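Side-chain contacts in putative phosphomannomutase (Thermus thermophilus, PDB 1TUO), which probably interconverts phosphosugar isomers by moving a phosphate group within the sugar, as a magnesium-dependent member of the phosphohexose mutase family: residues 54-58 with 59-63; 89-92 with 93-97; 413-416 with 417-421; 443-447 with 448-452. All blocks are in the same frame, centred on the assembly; numbering follows the deposited sequence.

Contact 1 of 4, residues 54-58 with 59-63; sequences GHDTR and FLADA
The imidazole of H55 lies flat over the backbone of D62 where strand 50-55 hands over to helix 61-75, the strand-to-helix loop of a beta-alpha-beta unit that continues into strand 78-82. D62 CA sits almost exactly on the ring normal, 3.7 Å from the centroid of the H55 ring and 4° off the perpendicular, a textbook CH-pi contact. D62 CB continues over the same ring toward its far end, 3.6 Å from H55 CE1, while the carboxylate beyond it turns its plane 54° from that of the imidazole. The ring reaches this place because H55 CG stands between the backbone N and the carbonyl carbon (chi1 65°), and its rotation is fixed by a bond from ND1, lying nearly in the ring plane, to the carbonyl O of D56 at 2.9 Å. A leucine here would probably leave the D56 carbonyl without this donor and the first turn of the helix without its flat cover.

Further out, D56 shapes the loop: its OD2 accepts from R58 N, an Asx turn, and the same oxygen lies 3.6 Å from A61 CB. D56 OD1 bonds T107 and makes a weak salt-bridging bond to R58 NE; the rest of the guanidinium is gripped by carbonyls that include S109, N111 and Y115. R58 opens a type II turn in which A61 N donates to R58 O at 3.0 Å. R58 O also accepts from a water 2.9 Å away, and that water accepts from D62 N at 3.0 Å.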
loop_
_atom_site.group_PDB
_atom_site.type_symbol
_atom_site.label_atom_id
_atom_site.label_comp_id
_atom_site.label_asym_id
_atom_site.label_seq_id
_atom_site.Cartn_x
_atom_site.Cartn_y
_atom_site.Cartn_z
ATOM N N GLY A 54 4.387 11.935 10.837
ATOM C CA GLY A 54 4.819 10.606 11.222
ATOM C C GLY A 54 6.050 10.223 10.426
ATOM O O GLY A 54 6.413 10.916 9.474
ATOM N N HIS A 55 6.701 9.128 10.814
ATOM C CA HIS A 55 7.889 8.665 10.091
ATOM C C HIS A 55 7.995 7.148 10.176
ATOM O O HIS A 55 7.389 6.542 11.054
ATOM C CB HIS A 55 9.142 9.299 10.690
ATOM C CG HIS A 55 9.417 8.880 12.100
ATOM N ND1 HIS A 55 10.116 7.733 12.415
ATOM C CD2 HIS A 55 9.100 9.464 13.279
ATOM C CE1 HIS A 55 10.218 7.631 13.728
ATOM N NE2 HIS A 55 9.611 8.669 14.276
ATOM N N ASP A 56 8.751 6.536 9.264
ATOM C CA ASP A 56 8.923 5.089 9.298
ATOM C C ASP A 56 10.273 4.741 9.927
ATOM O O ASP A 56 10.779 5.515 10.736
ATOM C CB ASP A 56 8.762 4.470 7.901
ATOM C CG ASP A 56 9.772 4.976 6.893
ATOM O OD1 ASP A 56 9.564 4.693 5.692
ATOM O OD2 ASP A 56 10.762 5.635 7.278
ATOM N N THR A 57 10.845 3.590 9.579
ATOM C CA THR A 57 12.119 3.190 10.181
ATOM C C THR A 57 13.348 3.550 9.364
ATOM O O THR A 57 14.465 3.169 9.728
ATOM C CB THR A 57 12.174 1.669 10.428
ATOM O OG1 THR A 57 12.199 0.986 9.168
ATOM C CG2 THR A 57 10.958 1.214 11.222
ATOM N N ARG A 58 13.159 4.286 8.276
ATOM C CA ARG A 58 14.298 4.666 7.439
ATOM C C ARG A 58 15.296 5.527 8.197
ATOM O O ARG A 58 14.944 6.194 9.162
ATOM C CB ARG A 58 13.797 5.370 6.181
ATOM C CG ARG A 58 13.132 4.400 5.235
ATOM C CD ARG A 58 12.349 5.040 4.095
ATOM N NE ARG A 58 11.682 3.969 3.353
ATOM C CZ ARG A 58 12.241 3.299 2.351
ATOM N NH1 ARG A 58 13.468 3.607 1.944
ATOM N NH2 ARG A 58 11.605 2.276 1.796
ATOM N N PHE A 59 16.556 5.486 7.766
ATOM C CA PHE A 59 17.613 6.238 8.431
ATOM C C PHE A 59 17.293 7.734 8.487
ATOM O O PHE A 59 16.978 8.348 7.474
ATOM C CB PHE A 59 18.948 6.005 7.710
ATOM C CG PHE A 59 20.147 6.472 8.493
ATOM C CD1 PHE A 59 20.624 5.729 9.569
ATOM C CD2 PHE A 59 20.791 7.659 8.155
ATOM C CE1 PHE A 59 21.738 6.164 10.307
ATOM C CE2 PHE A 59 21.906 8.103 8.887
ATOM C CZ PHE A 59 22.375 7.356 9.960
ATOM N N LEU A 60 17.375 8.300 9.689
ATOM C CA LEU A 60 17.097 9.715 9.929
ATOM C C LEU A 60 15.645 10.129 9.698
ATOM O O LEU A 60 15.322 11.311 9.807
ATOM C CB LEU A 60 18.004 10.606 9.071
ATOM C CG LEU A 60 19.461 10.758 9.522
ATOM C CD1 LEU A 60 20.235 11.506 8.449
ATOM C CD2 LEU A 60 19.523 11.499 10.855
ATOM N N ALA A 61 14.762 9.177 9.401
ATOM C CA ALA A 61 13.360 9.548 9.175
ATOM C C ALA A 61 12.816 10.256 10.411
ATOM O O ALA A 61 12.033 11.214 10.310
ATOM C CB ALA A 61 12.523 8.308 8.864
ATOM N N ASP A 62 13.231 9.780 11.581
ATOM C CA ASP A 62 12.804 10.379 12.835
ATOM C C ASP A 62 13.304 11.818 12.941
ATOM O O ASP A 62 12.548 12.725 13.302
ATOM C CB ASP A 62 13.278 9.528 14.032
ATOM C CG ASP A 62 14.791 9.278 14.054
ATOM O OD1 ASP A 62 15.505 9.544 13.061
ATOM O OD2 ASP A 62 15.268 8.780 15.098
ATOM N N ALA A 63 14.573 12.036 12.606
ATOM C CA ALA A 63 15.139 13.382 12.667
ATOM C C ALA A 63 14.468 14.328 11.668
ATOM O O ALA A 63 14.215 15.497 11.980
ATOM C CB ALA A 63 16.647 13.331 12.413
HETATM O O HOH W 1 14.173 6.909 11.894
#

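Contact 2 of 4, residues 89-92 with 93-97; sequences PLLS and FAVRH
Backbone bonds from F93 N to P89 O and from A94 N to L90 O, each 2.8 Å long, carry this turn of helix 88-97, and V95 N follows with a bond to L91 O. The next in the series, R96 N to S92 O, is weak at 3.4 Å. The S92 hydroxyl bonds outside this series: its OG, set beside its own backbone N, is hydrogen-bonded to E345, with a weaker bond to the carbonyl of T88.

Around this polar frame the side chains meet mainly by carbon contacts. L90 CD1 touches F93 CD2 at 4.0 Å, the leucine and the phenylalanine running at a slant to one another, and L90 O lies at the edge of the F93 ring, near its plane. With CG anti to the backbone N (chi1 159°), F93 carries its ring forward along the helix, toward its C-terminal end, where H97 CB rests 3.6 Å above one face, off toward the rim. A second pair lies on another side of the helix: L91 CD1 approaches V95 CG2 at 4.3 Å, a looser touch, while that V95 methyl lies 3.4 Å from L91 O.

The two pairs serve different neighbours. L90 and F93 meet helix 157-165, through Y160 and through A159 and A163 respectively. L91, A94 and V95, at i, i+3 and i+4 spacing, bear instead on V52 of strand 50-55, and this side of the helix packs on the sheet as a helix layer does in the alpha/beta/alpha domains of phosphohexomutases.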
loop_
_atom_site.group_PDB
_atom_site.type_symbol
_atom_site.label_atom_id
_atom_site.label_comp_id
_atom_site.label_asym_id
_atom_site.label_seq_id
_atom_site.Cartn_x
_atom_site.Cartn_y
_atom_site.Cartn_z
ATOM N N PRO A 89 -0.757 3.891 7.364
ATOM C CA PRO A 89 -2.177 3.939 7.739
ATOM C C PRO A 89 -2.454 4.510 9.130
ATOM O O PRO A 89 -3.512 5.098 9.348
ATOM C CB PRO A 89 -2.636 2.486 7.583
ATOM C CG PRO A 89 -1.351 1.684 7.687
ATOM C CD PRO A 89 -0.386 2.539 6.917
ATOM N N LEU A 90 -1.525 4.346 10.072
ATOM C CA LEU A 90 -1.735 4.909 11.407
ATOM C C LEU A 90 -1.666 6.440 11.306
ATOM O O LEU A 90 -2.442 7.159 11.943
ATOM C CB LEU A 90 -0.675 4.410 12.398
ATOM C CG LEU A 90 -0.654 5.103 13.774
ATOM C CD1 LEU A 90 -2.035 5.013 14.410
ATOM C CD2 LEU A 90 0.396 4.453 14.676
ATOM N N LEU A 91 -0.732 6.945 10.507
ATOM C CA LEU A 91 -0.623 8.389 10.346
ATOM C C LEU A 91 -1.893 8.918 9.681
ATOM O O LEU A 91 -2.470 9.915 10.121
ATOM C CB LEU A 91 0.622 8.737 9.519
ATOM C CG LEU A 91 0.964 10.205 9.209
ATOM C CD1 LEU A 91 0.136 10.690 8.030
ATOM C CD2 LEU A 91 0.745 11.074 10.441
ATOM N N SER A 92 -2.354 8.239 8.637
ATOM C CA SER A 92 -3.566 8.679 7.949
ATOM C C SER A 92 -4.763 8.613 8.896
ATOM O O SER A 92 -5.626 9.492 8.893
ATOM C CB SER A 92 -3.817 7.826 6.704
ATOM O OG SER A 92 -2.800 8.049 5.733
ATOM N N PHE A 93 -4.807 7.576 9.721
ATOM C CA PHE A 93 -5.895 7.445 10.681
ATOM C C PHE A 93 -5.843 8.603 11.677
ATOM O O PHE A 93 -6.870 9.203 12.006
ATOM C CB PHE A 93 -5.771 6.130 11.452
ATOM C CG PHE A 93 -6.505 6.137 12.766
ATOM C CD1 PHE A 93 -7.893 6.024 12.807
ATOM C CD2 PHE A 93 -5.809 6.313 13.956
ATOM C CE1 PHE A 93 -8.576 6.089 14.028
ATOM C CE2 PHE A 93 -6.479 6.380 15.175
ATOM C CZ PHE A 93 -7.868 6.267 15.207
ATOM N N ALA A 94 -4.641 8.907 12.160
ATOM C CA ALA A 94 -4.453 9.976 13.134
ATOM C C ALA A 94 -4.958 11.311 12.598
ATOM O O ALA A 94 -5.560 12.100 13.325
ATOM C CB ALA A 94 -2.983 10.078 13.512
ATOM N N VAL A 95 -4.711 11.566 11.322
ATOM C CA VAL A 95 -5.164 12.813 10.723
ATOM C C VAL A 95 -6.679 12.958 10.849
ATOM O O VAL A 95 -7.182 14.007 11.244
ATOM C CB VAL A 95 -4.780 12.882 9.234
ATOM C CG1 VAL A 95 -5.511 14.035 8.558
ATOM C CG2 VAL A 95 -3.270 13.070 9.104
ATOM N N ARG A 96 -7.403 11.899 10.513
ATOM C CA ARG A 96 -8.859 11.941 10.566
ATOM C C ARG A 96 -9.360 11.915 12.012
ATOM O O ARG A 96 -10.270 12.666 12.384
ATOM C CB ARG A 96 -9.431 10.758 9.782
ATOM C CG ARG A 96 -10.947 10.703 9.717
ATOM C CD ARG A 96 -11.401 9.429 9.021
ATOM N NE ARG A 96 -12.825 9.164 9.205
ATOM C CZ ARG A 96 -13.134 8.401 8.141
ATOM N NH1 ARG A 96 -12.389 7.853 7.197
ATOM N NH2 ARG A 96 -14.373 7.953 8.363
ATOM N N HIS A 97 -8.746 11.066 12.827
ATOM C CA HIS A 97 -9.140 10.928 14.227
ATOM C C HIS A 97 -8.969 12.220 15.024
ATOM O O HIS A 97 -9.804 12.553 15.871
ATOM C CB HIS A 97 -8.335 9.804 14.882
ATOM C CG HIS A 97 -8.798 9.448 16.261
ATOM N ND1 HIS A 97 -8.110 9.813 17.398
ATOM C CD2 HIS A 97 -9.881 8.753 16.684
ATOM C CE1 HIS A 97 -8.745 9.353 18.461
ATOM N NE2 HIS A 97 -9.823 8.706 18.055
#

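Contact 3 of 4, residues 413-416 with 417-421; sequences VDTL and DGVKW
V413 and W421 face each other across the beta hairpin formed by strands 410-414 and 419-423 in the C-terminal domain. They form an antiparallel non-hydrogen-bonded pair, and their side chains run alongside each other in the same direction. V413 CG2 comes within 3.4 Å of W421 CD1, meeting the five-membered ring of the indole obliquely. The other methyl, CG1, is anti to the backbone N (chi1 178°), which turns it toward the hairpin's loop and within 4.0 Å of V419 CG1. V413 thus bridges two residues of the opposing strand.

The next pair, D414 with K420, is hydrogen-bonded in both directions: D414 N to K420 O and K420 N to D414 O, both 2.9 Å. Their side chains emerge on the other face of the sheet. D414 OD2 reaches forward to accept from L416 N, two residues on, at 3.0 Å, an Asx turn that folds the chain into the loop. Close to the tip, T415 CA makes a CA-H...O contact with G418 O, 3.4 Å away. G418 has a positive phi of 97°, a conformation in which any side chain would be jammed against the preceding carbonyl oxygen.

Strand 410-414 is an outermost strand of the five-stranded antiparallel sheet, while strand 419-423 continues inward to strand 426-431. There W421 packs edge-to-face on F430, and D417 forms a salt bridge with R431. On the face of D414, K420 reaches the carbonyl of F291 and makes cation-pi contacts with F291 and W427.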
loop_
_atom_site.group_PDB
_atom_site.type_symbol
_atom_site.label_atom_id
_atom_site.label_comp_id
_atom_site.label_asym_id
_atom_site.label_seq_id
_atom_site.Cartn_x
_atom_site.Cartn_y
_atom_site.Cartn_z
ATOM N N VAL A 413 -6.763 -3.251 -28.218
ATOM C CA VAL A 413 -5.768 -2.536 -27.425
ATOM C C VAL A 413 -6.439 -1.474 -26.556
ATOM O O VAL A 413 -7.467 -0.917 -26.934
ATOM C CB VAL A 413 -4.735 -1.842 -28.338
ATOM C CG1 VAL A 413 -3.737 -1.059 -27.507
ATOM C CG2 VAL A 413 -4.023 -2.878 -29.191
ATOM N N ASP A 414 -5.850 -1.198 -25.396
ATOM C CA ASP A 414 -6.385 -0.200 -24.472
ATOM C C ASP A 414 -5.238 0.694 -24.011
ATOM O O ASP A 414 -4.280 0.226 -23.390
ATOM C CB ASP A 414 -7.050 -0.903 -23.280
ATOM C CG ASP A 414 -7.806 0.055 -22.364
ATOM O OD1 ASP A 414 -8.640 -0.435 -21.571
ATOM O OD2 ASP A 414 -7.565 1.281 -22.423
ATOM N N THR A 415 -5.334 1.985 -24.324
ATOM C CA THR A 415 -4.290 2.937 -23.964
ATOM C C THR A 415 -4.646 3.898 -22.827
ATOM O O THR A 415 -4.131 5.013 -22.768
ATOM C CB THR A 415 -3.860 3.775 -25.202
ATOM O OG1 THR A 415 -5.012 4.387 -25.798
ATOM C CG2 THR A 415 -3.184 2.888 -26.237
ATOM N N LEU A 416 -5.507 3.460 -21.915
ATOM C CA LEU A 416 -5.905 4.303 -20.786
ATOM C C LEU A 416 -4.697 4.867 -20.039
ATOM O O LEU A 416 -4.645 6.053 -19.721
ATOM C CB LEU A 416 -6.769 3.505 -19.803
ATOM C CG LEU A 416 -7.232 4.242 -18.540
ATOM C CD1 LEU A 416 -8.106 5.428 -18.926
ATOM C CD2 LEU A 416 -8.001 3.291 -17.644
ATOM N N ASP A 417 -3.730 4.002 -19.760
ATOM C CA ASP A 417 -2.528 4.392 -19.036
ATOM C C ASP A 417 -1.415 3.461 -19.500
ATOM O O ASP A 417 -1.248 2.358 -18.978
ATOM C CB ASP A 417 -2.778 4.259 -17.532
ATOM C CG ASP A 417 -1.579 4.648 -16.701
ATOM O OD1 ASP A 417 -0.832 5.561 -17.110
ATOM O OD2 ASP A 417 -1.390 4.045 -15.623
ATOM N N GLY A 418 -0.657 3.922 -20.491
ATOM C CA GLY A 418 0.403 3.113 -21.059
ATOM C C GLY A 418 -0.211 2.476 -22.287
ATOM O O GLY A 418 -1.068 3.087 -22.928
ATOM N N VAL A 419 0.205 1.260 -22.628
ATOM C CA VAL A 419 -0.354 0.573 -23.784
ATOM C C VAL A 419 -0.606 -0.889 -23.435
ATOM O O VAL A 419 0.324 -1.619 -23.103
ATOM C CB VAL A 419 0.599 0.630 -24.999
ATOM C CG1 VAL A 419 -0.084 0.027 -26.212
ATOM C CG2 VAL A 419 1.018 2.067 -25.274
ATOM N N LYS A 420 -1.864 -1.311 -23.506
ATOM C CA LYS A 420 -2.211 -2.687 -23.185
ATOM C C LYS A 420 -2.732 -3.454 -24.388
ATOM O O LYS A 420 -3.749 -3.087 -24.979
ATOM C CB LYS A 420 -3.266 -2.729 -22.066
ATOM C CG LYS A 420 -3.663 -4.145 -21.645
ATOM C CD LYS A 420 -4.756 -4.169 -20.575
ATOM C CE LYS A 420 -4.293 -3.562 -19.260
ATOM N NZ LYS A 420 -5.347 -3.654 -18.201
ATOM N N TRP A 421 -2.021 -4.516 -24.761
ATOM C CA TRP A 421 -2.450 -5.353 -25.872
ATOM C C TRP A 421 -3.351 -6.431 -25.295
ATOM O O TRP A 421 -2.965 -7.159 -24.377
ATOM C CB TRP A 421 -1.253 -5.987 -26.589
ATOM C CG TRP A 421 -0.488 -5.017 -27.444
ATOM C CD1 TRP A 421 -0.950 -3.838 -27.956
ATOM C CD2 TRP A 421 0.853 -5.165 -27.925
ATOM N NE1 TRP A 421 0.020 -3.242 -28.725
ATOM C CE2 TRP A 421 1.137 -4.035 -28.724
ATOM C CE3 TRP A 421 1.845 -6.143 -27.760
ATOM C CZ2 TRP A 421 2.372 -3.854 -29.358
ATOM C CZ3 TRP A 421 3.075 -5.962 -28.392
ATOM C CH2 TRP A 421 3.324 -4.825 -29.179
#

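Contact 4 of 4, residues 443-447 with 448-452; sequences VEAQS and PELVR
A445 CB points into the angle between L450 and V451, meeting L450 CD2 and V451 CG2 at 3.7 Å each as the chain turns from strand 440-445 into helix 448-459. A little farther back along the strand, V443 and V451 pass alongside one another, heading roughly opposite ways, with V443 CG1 and V451 CG1 4.0 Å apart. V451 splits its two branches between these partners: CG1, anti to the backbone N, goes to V443, and CG2 to A445.

The turn between strand and helix is fastened by S447, the N-cap residue. With chi1 at 66°, its OG is tucked over the backbone, close to both N and C, and from there reaches forward to accept from L450 N at 3.1 Å, nearly straight at 156°. S447 O accepts from V451 N at 3.0 Å, so both oxygens of S447 hold the first turn. E449 folds back at chi2, bringing OE2 to 3.7 Å from S447 CB. An alanine at the cap would probably leave L450 N without its side-chain acceptor and the start of the helix less firmly fixed.

The short strand and helix segments run at 142° to each other, with axes 7.4 Å apart at closest approach. The helix lies against the sheet: V443 also packs on L454 and L455 farther along it, and P448 and V451 touch A382 of strand 382-386. From the other side of strand 440-445, E444 bonds to T294, H381 and the backbone N of W295.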
loop_
_atom_site.group_PDB
_atom_site.type_symbol
_atom_site.label_atom_id
_atom_site.label_comp_id
_atom_site.label_asym_id
_atom_site.label_seq_id
_atom_site.Cartn_x
_atom_site.Cartn_y
_atom_site.Cartn_z
ATOM N N VAL A 443 2.389 -8.670 -17.333
ATOM C CA VAL A 443 1.731 -9.718 -18.094
ATOM C C VAL A 443 0.879 -10.639 -17.246
ATOM O O VAL A 443 1.304 -11.102 -16.184
ATOM C CB VAL A 443 2.754 -10.608 -18.866
ATOM C CG1 VAL A 443 2.041 -11.786 -19.513
ATOM C CG2 VAL A 443 3.457 -9.787 -19.945
ATOM N N GLU A 444 -0.342 -10.873 -17.719
ATOM C CA GLU A 444 -1.248 -11.805 -17.076
ATOM C C GLU A 444 -1.673 -12.795 -18.150
ATOM O O GLU A 444 -2.022 -12.405 -19.271
ATOM C CB GLU A 444 -2.495 -11.113 -16.513
ATOM C CG GLU A 444 -3.492 -12.133 -15.975
ATOM C CD GLU A 444 -4.617 -11.518 -15.174
ATOM O OE1 GLU A 444 -5.134 -10.459 -15.588
ATOM O OE2 GLU A 444 -4.990 -12.111 -14.139
ATOM N N ALA A 445 -1.625 -14.080 -17.813
ATOM C CA ALA A 445 -2.017 -15.135 -18.738
ATOM C C ALA A 445 -2.516 -16.336 -17.941
ATOM O O ALA A 445 -2.480 -16.328 -16.709
ATOM C CB ALA A 445 -0.834 -15.530 -19.624
ATOM N N GLN A 446 -2.965 -17.368 -18.647
ATOM C CA GLN A 446 -3.504 -18.562 -18.007
ATOM C C GLN A 446 -2.490 -19.447 -17.284
ATOM O O GLN A 446 -2.855 -20.183 -16.370
ATOM C CB GLN A 446 -4.262 -19.400 -19.037
ATOM C CG GLN A 446 -5.528 -20.053 -18.498
ATOM C CD GLN A 446 -6.646 -19.050 -18.232
ATOM O OE1 GLN A 446 -7.735 -19.419 -17.788
ATOM N NE2 GLN A 446 -6.380 -17.776 -18.507
ATOM N N SER A 447 -1.222 -19.379 -17.678
ATOM C CA SER A 447 -0.197 -20.203 -17.042
ATOM C C SER A 447 1.103 -19.433 -16.877
ATOM O O SER A 447 1.333 -18.439 -17.568
ATOM C CB SER A 447 0.075 -21.444 -17.890
ATOM O OG SER A 447 0.665 -21.073 -19.126
ATOM N N PRO A 448 1.974 -19.881 -15.958
ATOM C CA PRO A 448 3.244 -19.179 -15.761
ATOM C C PRO A 448 4.114 -19.342 -17.007
ATOM O O PRO A 448 4.935 -18.483 -17.311
ATOM C CB PRO A 448 3.859 -19.888 -14.553
ATOM C CG PRO A 448 2.671 -20.473 -13.837
ATOM C CD PRO A 448 1.810 -20.960 -14.965
ATOM N N GLU A 449 3.934 -20.454 -17.717
ATOM C CA GLU A 449 4.720 -20.707 -18.919
ATOM C C GLU A 449 4.370 -19.727 -20.020
ATOM O O GLU A 449 5.259 -19.232 -20.717
ATOM C CB GLU A 449 4.517 -22.143 -19.421
ATOM C CG GLU A 449 5.169 -23.180 -18.521
ATOM C CD GLU A 449 4.516 -23.255 -17.159
ATOM O OE1 GLU A 449 5.244 -23.455 -16.164
ATOM O OE2 GLU A 449 3.274 -23.119 -17.085
ATOM N N LEU A 450 3.080 -19.443 -20.176
ATOM C CA LEU A 450 2.650 -18.501 -21.206
ATOM C C LEU A 450 3.061 -17.096 -20.802
ATOM O O LEU A 450 3.416 -16.276 -21.651
ATOM C CB LEU A 450 1.136 -18.560 -21.407
ATOM C CG LEU A 450 0.612 -17.580 -22.465
ATOM C CD1 LEU A 450 1.321 -17.824 -23.801
ATOM C CD2 LEU A 450 -0.884 -17.759 -22.626
ATOM N N VAL A 451 2.995 -16.809 -19.505
ATOM C CA VAL A 451 3.412 -15.507 -19.011
ATOM C C VAL A 451 4.876 -15.296 -19.407
ATOM O O VAL A 451 5.232 -14.259 -19.963
ATOM C CB VAL A 451 3.296 -15.421 -17.470
ATOM C CG1 VAL A 451 4.004 -14.172 -16.948
ATOM C CG2 VAL A 451 1.828 -15.396 -17.073
ATOM N N ARG A 452 5.719 -16.291 -19.132
ATOM C CA ARG A 452 7.138 -16.174 -19.467
ATOM C C ARG A 452 7.377 -16.046 -20.971
ATOM O O ARG A 452 8.215 -15.247 -21.401
ATOM C CB ARG A 452 7.928 -17.369 -18.913
ATOM C CG ARG A 452 9.420 -17.360 -19.272
ATOM C CD ARG A 452 10.129 -16.094 -18.783
ATOM N NE ARG A 452 11.553 -16.074 -19.135
ATOM C CZ ARG A 452 12.481 -16.848 -18.577
ATOM N NH1 ARG A 452 12.153 -17.714 -17.627
ATOM N NH2 ARG A 452 13.744 -16.765 -18.981
#

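Along the chain the four contacts follow one another in series and fall into two pairs. Contacts 1 and 2 belong to domain I, their centres about 17 Å apart, and they touch: L91 CD2 of contact 2 packs on G54 N of contact 1 at 3.8 Å, joining helix 88-97 to strand 50-55. Contacts 3 and 4 share the five-stranded sheet of the C-terminal domain, about 18 Å between centres and without direct touch. The two pairs lie on opposite sides of the chain's centre, their centres some 35 to 39 Å apart, so local turns, caps and helix packing shape the first and last domains of this multidomain mutase separately.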